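Local coordinates for protein thymidylate synthase ThyX (Streptomyces cacaoi subsp. asoensis, PDB 4P5A) that probably catalyses the FAD-dependent reductive methylation of dUMP to dTMP as a homotetramer of the ThyX family, and here carries bound 5-bromo-UMP, at residues Ile12-Asp18 with Met70-Ala76; Ala25-Ala30 with Pro64-Asn68. Residue numbers count along the deposited sequence, not the author numbering.

Overall arrangement
Interaction 1 (12-18 with 70-76) has its centre about 9 Å from the centre of the chain and pairs an outermost strand, within this chain, of the four-stranded antiparallel sheet with its inner neighbour; interaction 2 (25-30 with 64-68) is centred about 24 Å out, yet its touching residues are mostly buried, covered by helices 48-58 and 183-193 of the same chain and by the second subunit. The centres are about 23 Å apart. Strand 13-20 runs on into helix 23-30, and 64-68 leads into strand 69-77, so interaction 2 is nested inside the chain loop that interaction 1 closes. Backbone hydrogen bonds dominate the first contact, which mixes buried with exposed residues; the second is apolar packing beside an FAD.

Interaction 1. Residues Ile12-Asp18 with Met70-Ala76; sequences ITVELVD and MTFLVRA
L16 lays CD1 over one face of the F72 ring, 4.2 Å from the ring centroid, a CH-pi contact between two strands of the antiparallel ThyX sheet. Segment 13-18, part of strand 13-20, is at the edge of the sheet within this chain; 70-76 lies between it and strand 174-181. The short axes approach to 4.4 Å, with N-to-C directions 144° apart. T13/R75 and E15/L73 are hydrogen-bonded pairs; V14/V74 and L16/F72 are non-hydrogen-bonded. E15 N to L73 O and L73 N to E15 O are both 2.8 Å. A classic bulge follows: V17 and D18 both face T71, V17 leaving the extended conformation (phi/psi -82/-44). V17 N reaches T71 O at 2.8 Å, D18 N only weakly at 3.4 Å, and T71 N bonds D18 O at 2.8 Å. V14 (t) sets CG1 3.6 Å from F72 CD1, on the face shared with L16. V17 CG2 meets L73 CB at 3.8 Å, and one water accepts from T13 OG1 (2.6 Å) while donating to E15 OE1 (3.2 Å) and L73 O (2.9 Å).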
loop_
_atom_site.group_PDB
_atom_site.type_symbol
_atom_site.label_atom_id
_atom_site.label_comp_id
_atom_site.label_asym_id
_atom_site.label_seq_id
_atom_site.Cartn_x
_atom_site.Cartn_y
_atom_site.Cartn_z
ATOM N N ILE B 12 9.972 5.568 -27.003
ATOM C CA ILE B 12 9.288 5.541 -25.717
ATOM C C ILE B 12 10.080 6.521 -24.911
ATOM O O ILE B 12 11.313 6.387 -24.856
ATOM C CB ILE B 12 9.558 4.207 -25.091
ATOM C CG1 ILE B 12 9.029 3.050 -25.919
ATOM C CG2 ILE B 12 8.803 4.169 -23.775
ATOM C CD1 ILE B 12 7.655 2.913 -25.892
ATOM N N THR B 13 9.447 7.550 -24.403
ATOM C CA THR B 13 10.235 8.614 -23.778
ATOM C C THR B 13 9.939 8.760 -22.299
ATOM O O THR B 13 8.832 8.505 -21.835
ATOM C CB THR B 13 10.038 9.927 -24.420
ATOM O OG1 THR B 13 8.765 10.382 -24.142
ATOM C CG2 THR B 13 10.213 9.859 -25.970
ATOM N N VAL B 14 10.969 9.105 -21.573
ATOM C CA VAL B 14 10.931 9.269 -20.096
ATOM C C VAL B 14 11.737 10.543 -19.840
ATOM O O VAL B 14 12.903 10.711 -20.342
ATOM C CB VAL B 14 11.624 8.104 -19.393
ATOM C CG1 VAL B 14 11.833 8.422 -17.945
ATOM C CG2 VAL B 14 10.810 6.787 -19.536
ATOM N N GLU B 15 11.121 11.479 -19.127
ATOM C CA GLU B 15 11.888 12.696 -18.687
ATOM C C GLU B 15 11.725 12.801 -17.209
ATOM O O GLU B 15 10.630 12.707 -16.722
ATOM C CB GLU B 15 11.293 13.959 -19.329
ATOM C CG GLU B 15 11.427 13.941 -20.883
ATOM C CD GLU B 15 10.399 14.875 -21.573
ATOM O OE1 GLU B 15 9.823 14.424 -22.610
ATOM O OE2 GLU B 15 10.157 16.009 -21.015
ATOM N N LEU B 16 12.796 13.197 -16.496
ATOM C CA LEU B 16 12.606 13.481 -15.060
ATOM C C LEU B 16 12.033 14.938 -14.905
ATOM O O LEU B 16 12.627 15.939 -15.385
ATOM C CB LEU B 16 13.976 13.361 -14.342
ATOM C CG LEU B 16 13.936 13.728 -12.855
ATOM C CD1 LEU B 16 13.280 12.547 -12.120
ATOM C CD2 LEU B 16 15.408 13.842 -12.325
ATOM N N VAL B 17 10.842 15.060 -14.372
ATOM C CA VAL B 17 10.102 16.329 -14.211
ATOM C C VAL B 17 10.611 16.997 -12.971
ATOM O O VAL B 17 10.796 18.219 -12.965
ATOM C CB VAL B 17 8.573 16.058 -13.955
ATOM C CG1 VAL B 17 7.790 17.339 -13.506
ATOM C CG2 VAL B 17 7.929 15.353 -15.073
ATOM N N ASP B 18 10.790 16.258 -11.881
ATOM C CA ASP B 18 11.271 16.883 -10.698
ATOM C C ASP B 18 11.771 15.817 -9.785
ATOM O O ASP B 18 11.471 14.645 -9.995
ATOM C CB ASP B 18 10.092 17.568 -9.967
ATOM C CG ASP B 18 10.596 18.532 -8.884
ATOM O OD1 ASP B 18 11.794 18.992 -8.960
ATOM O OD2 ASP B 18 9.815 18.750 -7.920
ATOM N N MET B 70 10.875 10.973 -6.858
ATOM C CA MET B 70 11.255 11.311 -8.231
ATOM C C MET B 70 9.998 11.338 -9.065
ATOM O O MET B 70 9.177 10.405 -8.918
ATOM C CB MET B 70 12.165 10.207 -8.796
ATOM C CG MET B 70 13.643 10.370 -8.241
ATOM S SD MET B 70 14.548 8.793 -8.593
ATOM C CE MET B 70 13.922 7.611 -7.266
ATOM N N THR B 71 9.861 12.299 -9.956
ATOM C CA THR B 71 8.597 12.274 -10.792
ATOM C C THR B 71 9.024 12.234 -12.238
ATOM O O THR B 71 9.824 13.071 -12.673
ATOM C CB THR B 71 7.805 13.549 -10.580
ATOM O OG1 THR B 71 7.303 13.614 -9.185
ATOM C CG2 THR B 71 6.608 13.713 -11.570
ATOM N N PHE B 72 8.483 11.298 -12.983
ATOM C CA PHE B 72 8.817 11.129 -14.405
ATOM C C PHE B 72 7.627 11.475 -15.277
ATOM O O PHE B 72 6.488 11.090 -14.960
ATOM C CB PHE B 72 9.177 9.670 -14.697
ATOM C CG PHE B 72 10.434 9.228 -14.003
ATOM C CD1 PHE B 72 11.686 9.637 -14.529
ATOM C CD2 PHE B 72 10.369 8.480 -12.844
ATOM C CE1 PHE B 72 12.891 9.214 -13.917
ATOM C CE2 PHE B 72 11.563 8.066 -12.208
ATOM C CZ PHE B 72 12.799 8.457 -12.744
ATOM N N LEU B 73 7.906 12.038 -16.433
ATOM C CA LEU B 73 6.911 12.157 -17.504
ATOM C C LEU B 73 7.219 11.055 -18.487
ATOM O O LEU B 73 8.349 10.974 -19.061
ATOM C CB LEU B 73 7.087 13.529 -18.263
ATOM C CG LEU B 73 6.142 13.823 -19.489
ATOM C CD1 LEU B 73 4.666 13.794 -19.095
ATOM C CD2 LEU B 73 6.487 15.307 -19.935
ATOM N N VAL B 74 6.225 10.199 -18.743
ATOM C CA VAL B 74 6.441 9.028 -19.564
ATOM C C VAL B 74 5.461 9.091 -20.749
ATOM O O VAL B 74 4.293 9.332 -20.580
ATOM C CB VAL B 74 6.095 7.729 -18.741
ATOM C CG1 VAL B 74 6.288 6.454 -19.636
ATOM C CG2 VAL B 74 7.037 7.644 -17.487
ATOM N N ARG B 75 5.961 8.898 -21.970
ATOM C CA ARG B 75 5.111 8.700 -23.111
ATOM C C ARG B 75 5.302 7.312 -23.736
ATOM O O ARG B 75 6.438 6.930 -24.106
ATOM C CB ARG B 75 5.442 9.777 -24.169
ATOM C CG ARG B 75 4.459 9.767 -25.398
ATOM C CD ARG B 75 4.727 11.008 -26.397
ATOM N NE ARG B 75 5.321 12.134 -25.664
ATOM C CZ ARG B 75 4.644 13.138 -25.099
ATOM N NH1 ARG B 75 3.311 13.228 -25.206
ATOM N NH2 ARG B 75 5.301 14.070 -24.434
ATOM N N ALA B 76 4.225 6.523 -23.818
ATOM C CA ALA B 76 4.387 5.104 -24.192
ATOM C C ALA B 76 3.022 4.661 -24.653
ATOM O O ALA B 76 1.993 5.259 -24.250
ATOM C CB ALA B 76 4.879 4.240 -22.937
HETATM O O HOH W 1 8.489 11.612 -21.922
#

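Interaction 2. Residues Ala25-Ala30 with Pro64-Asn68. With FAD (flavin-adenine dinucleotide), chain L.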
loop_
_atom_site.group_PDB
_atom_site.type_symbol
_atom_site.label_atom_id
_atom_site.label_comp_id
_atom_site.label_asym_id
_atom_site.label_seq_id
_atom_site.Cartn_x
_atom_site.Cartn_y
_atom_site.Cartn_z
ATOM N N ALA B 25 20.065 11.648 1.567
ATOM C CA ALA B 25 18.710 11.521 2.178
ATOM C C ALA B 25 18.519 10.134 2.807
ATOM O O ALA B 25 17.767 9.971 3.790
ATOM C CB ALA B 25 17.601 11.797 1.038
ATOM N N VAL B 26 19.163 9.122 2.225
ATOM C CA VAL B 26 19.064 7.767 2.809
ATOM C C VAL B 26 19.805 7.653 4.103
ATOM O O VAL B 26 19.325 7.046 5.028
ATOM C CB VAL B 26 19.692 6.761 1.844
ATOM C CG1 VAL B 26 19.553 5.230 2.370
ATOM C CG2 VAL B 26 19.053 6.893 0.509
ATOM N N VAL B 27 21.074 8.169 4.120
ATOM C CA VAL B 27 21.939 8.115 5.271
ATOM C C VAL B 27 21.260 8.852 6.450
ATOM O O VAL B 27 21.277 8.340 7.583
ATOM C CB VAL B 27 23.280 8.875 4.917
ATOM C CG1 VAL B 27 24.127 9.070 6.224
ATOM C CG2 VAL B 27 24.039 8.049 3.778
ATOM N N LYS B 28 20.687 10.004 6.132
ATOM C CA LYS B 28 20.031 10.834 7.240
ATOM C C LYS B 28 18.880 10.041 7.824
ATOM O O LYS B 28 18.720 10.047 9.041
ATOM C CB LYS B 28 19.543 12.170 6.719
ATOM C CG LYS B 28 20.733 13.173 6.467
ATOM C CD LYS B 28 20.204 14.456 5.837
ATOM C CE LYS B 28 20.162 15.656 6.818
ATOM N NZ LYS B 28 19.333 16.853 6.310
ATOM N N ALA B 29 18.037 9.448 6.959
ATOM C CA ALA B 29 16.846 8.669 7.436
ATOM C C ALA B 29 17.317 7.484 8.216
ATOM O O ALA B 29 16.866 7.208 9.321
ATOM C CB ALA B 29 16.010 8.206 6.261
ATOM N N ALA B 30 18.374 6.800 7.735
ATOM C CA ALA B 30 18.872 5.635 8.434
ATOM C C ALA B 30 19.493 5.916 9.826
ATOM O O ALA B 30 19.324 5.077 10.763
ATOM C CB ALA B 30 19.964 4.885 7.604
ATOM N N PRO B 64 14.813 3.120 4.764
ATOM C CA PRO B 64 15.517 4.333 4.536
ATOM C C PRO B 64 15.561 4.823 3.111
ATOM O O PRO B 64 15.665 6.034 2.906
ATOM C CB PRO B 64 16.978 4.051 5.020
ATOM C CG PRO B 64 16.770 2.985 6.109
ATOM C CD PRO B 64 15.679 2.114 5.453
ATOM N N PHE B 65 15.457 3.933 2.118
ATOM C CA PHE B 65 15.458 4.391 0.756
ATOM C C PHE B 65 14.128 4.985 0.281
ATOM O O PHE B 65 13.958 5.392 -0.880
ATOM C CB PHE B 65 15.803 3.196 -0.139
ATOM C CG PHE B 65 17.241 2.660 0.121
ATOM C CD1 PHE B 65 18.352 3.278 -0.497
ATOM C CD2 PHE B 65 17.457 1.587 0.953
ATOM C CE1 PHE B 65 19.634 2.831 -0.257
ATOM C CE2 PHE B 65 18.823 1.165 1.245
ATOM C CZ PHE B 65 19.881 1.772 0.554
ATOM N N GLU B 66 13.136 5.058 1.153
ATOM C CA GLU B 66 11.818 5.635 0.752
ATOM C C GLU B 66 11.735 7.128 0.999
ATOM O O GLU B 66 10.695 7.729 0.588
ATOM C CB GLU B 66 10.676 4.967 1.577
ATOM C CG GLU B 66 10.568 3.489 1.263
ATOM C CD GLU B 66 9.465 2.779 2.132
ATOM O OE1 GLU B 66 8.663 3.489 2.799
ATOM O OE2 GLU B 66 9.440 1.548 2.113
ATOM N N HIS B 67 12.728 7.710 1.681
ATOM C CA HIS B 67 12.548 9.116 2.108
ATOM C C HIS B 67 13.050 10.049 1.010
ATOM O O HIS B 67 13.997 10.818 1.188
ATOM C CB HIS B 67 13.243 9.357 3.474
ATOM C CG HIS B 67 12.591 8.520 4.522
ATOM N ND1 HIS B 67 11.581 8.992 5.342
ATOM C CD2 HIS B 67 12.755 7.226 4.850
ATOM C CE1 HIS B 67 11.132 8.027 6.123
ATOM N NE2 HIS B 67 11.829 6.947 5.867
ATOM N N ASN B 68 12.411 9.980 -0.172
ATOM C CA ASN B 68 12.783 10.791 -1.309
ATOM C C ASN B 68 11.715 10.718 -2.332
ATOM O O ASN B 68 10.788 9.906 -2.138
ATOM C CB ASN B 68 14.133 10.321 -1.927
ATOM C CG ASN B 68 14.196 8.802 -2.127
ATOM O OD1 ASN B 68 14.948 8.014 -1.421
ATOM N ND2 ASN B 68 13.459 8.390 -3.009
HETATM P PA FAD L . 5.929 -3.768 4.389
HETATM O O1A FAD L . 5.017 -4.811 4.545
HETATM O O2A FAD L . 5.536 -2.470 4.960
HETATM O O5B FAD L . 6.058 -3.564 2.796
HETATM C C5B FAD L . 6.243 -4.650 2.030
HETATM C C4B FAD L . 7.061 -4.278 0.718
HETATM O O4B FAD L . 6.068 -3.452 0.049
HETATM C C3B FAD L . 8.277 -3.378 0.898
HETATM O O3B FAD L . 9.346 -4.317 1.056
HETATM C C2B FAD L . 8.370 -2.653 -0.422
HETATM O O2B FAD L . 8.846 -3.532 -1.500
HETATM C C1B FAD L . 6.880 -2.358 -0.602
HETATM N N9A FAD L . 6.438 -1.060 -0.027
HETATM C C8A FAD L . 5.402 -0.865 0.847
HETATM N N7A FAD L . 5.246 0.491 1.005
HETATM C C5A FAD L . 6.188 1.136 0.256
HETATM C C6A FAD L . 6.486 2.476 0.080
HETATM N N6A FAD L . 5.763 3.454 0.632
HETATM N N1A FAD L . 7.507 2.798 -0.777
HETATM C C2A FAD L . 8.181 1.836 -1.409
HETATM N N3A FAD L . 7.890 0.500 -1.257
HETATM C C4A FAD L . 6.916 0.132 -0.401
HETATM N N1 FAD L . 12.625 0.189 11.444
HETATM C C2 FAD L . 12.993 1.351 11.940
HETATM O O2 FAD L . 12.234 2.334 11.889
HETATM N N3 FAD L . 14.274 1.525 12.491
HETATM C C4 FAD L . 15.192 0.508 12.510
HETATM O O4 FAD L . 16.336 0.707 12.994
HETATM C C4X FAD L . 14.816 -0.759 11.981
HETATM N N5 FAD L . 15.703 -1.797 11.975
HETATM C C5X FAD L . 15.233 -3.068 11.608
HETATM C C6 FAD L . 16.066 -4.235 11.767
HETATM C C7 FAD L . 15.510 -5.485 11.409
HETATM C C7M FAD L . 16.489 -6.709 11.581
HETATM C C8 FAD L . 14.197 -5.661 10.936
HETATM C C8M FAD L . 13.528 -6.987 10.475
HETATM C C9 FAD L . 13.404 -4.516 10.805
HETATM C C9A FAD L . 13.924 -3.259 11.107
HETATM N N10 FAD L . 13.060 -2.125 11.020
HETATM C C10 FAD L . 13.519 -0.927 11.458
HETATM C "C1'" FAD L . 11.699 -2.213 10.434
HETATM C "C2'" FAD L . 11.884 -2.166 8.853
HETATM O "O2'" FAD L . 12.446 -0.909 8.380
HETATM C "C3'" FAD L . 10.521 -2.316 8.187
HETATM O "O3'" FAD L . 9.641 -1.314 8.693
HETATM C "C4'" FAD L . 9.889 -3.710 8.459
HETATM O "O4'" FAD L . 10.882 -4.699 8.300
HETATM C "C5'" FAD L . 8.780 -4.003 7.470
HETATM O "O5'" FAD L . 9.444 -4.253 6.167
HETATM P P FAD L . 8.790 -3.665 4.820
HETATM O O1P FAD L . 8.719 -2.205 4.829
HETATM O O2P FAD L . 9.724 -4.217 3.759
HETATM O O3P FAD L . 7.357 -4.349 4.809
#
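P64 is the bump of this contact, its ring set against a shallow hollow on helix 25-30 whose walls are V26, A29 and A30. The ring touches along its rim: P64 CB lies 3.8 Å from V26 O and 3.9 Å from V26 CG1, and P64 CG is 4.0 Å from A30 CB. Alanine at 29 and 30 keeps this part of the helix low, so the short 3-10 segment 64-66 can come close; the CA atoms of V26 and P64 are 5.2 Å apart. In return V26 (t) projects its CG1 onto the face of the F65 ring, 3.8 Å from the centroid and 20° off the normal, a CH-pi contact, although F65 starts with its CA-to-CB bond directed away. One turn apart on the helix, A25 and A29 both meet H67, the centre of an inverse gamma turn: A25 CB is 3.7 Å from H67 O, and A29 CB 3.7 Å from H67 CD2. The CA-to-CB bond of E66 is directed away from the helix; its carboxylate lies beside the adenine of an FAD, with E66 CD 3.5 Å from FAD N1A, and makes salt bridges to R184 and to R88 of a third subunit. The same short segment thus meets the helix through P64, F65 and H67 and contributes E66 to the FAD pocket. H67 ND1 is hydrogen-bonded to T180 OG1 of a second subunit, whose Y178 packs on A29. Within the chain, L56 of helix 48-58 touches both V26 and F65, L52 backs A30, and F65 also rests on R184 and M187 of helix 183-193; segment 64-68 then leads directly into strand 69-77.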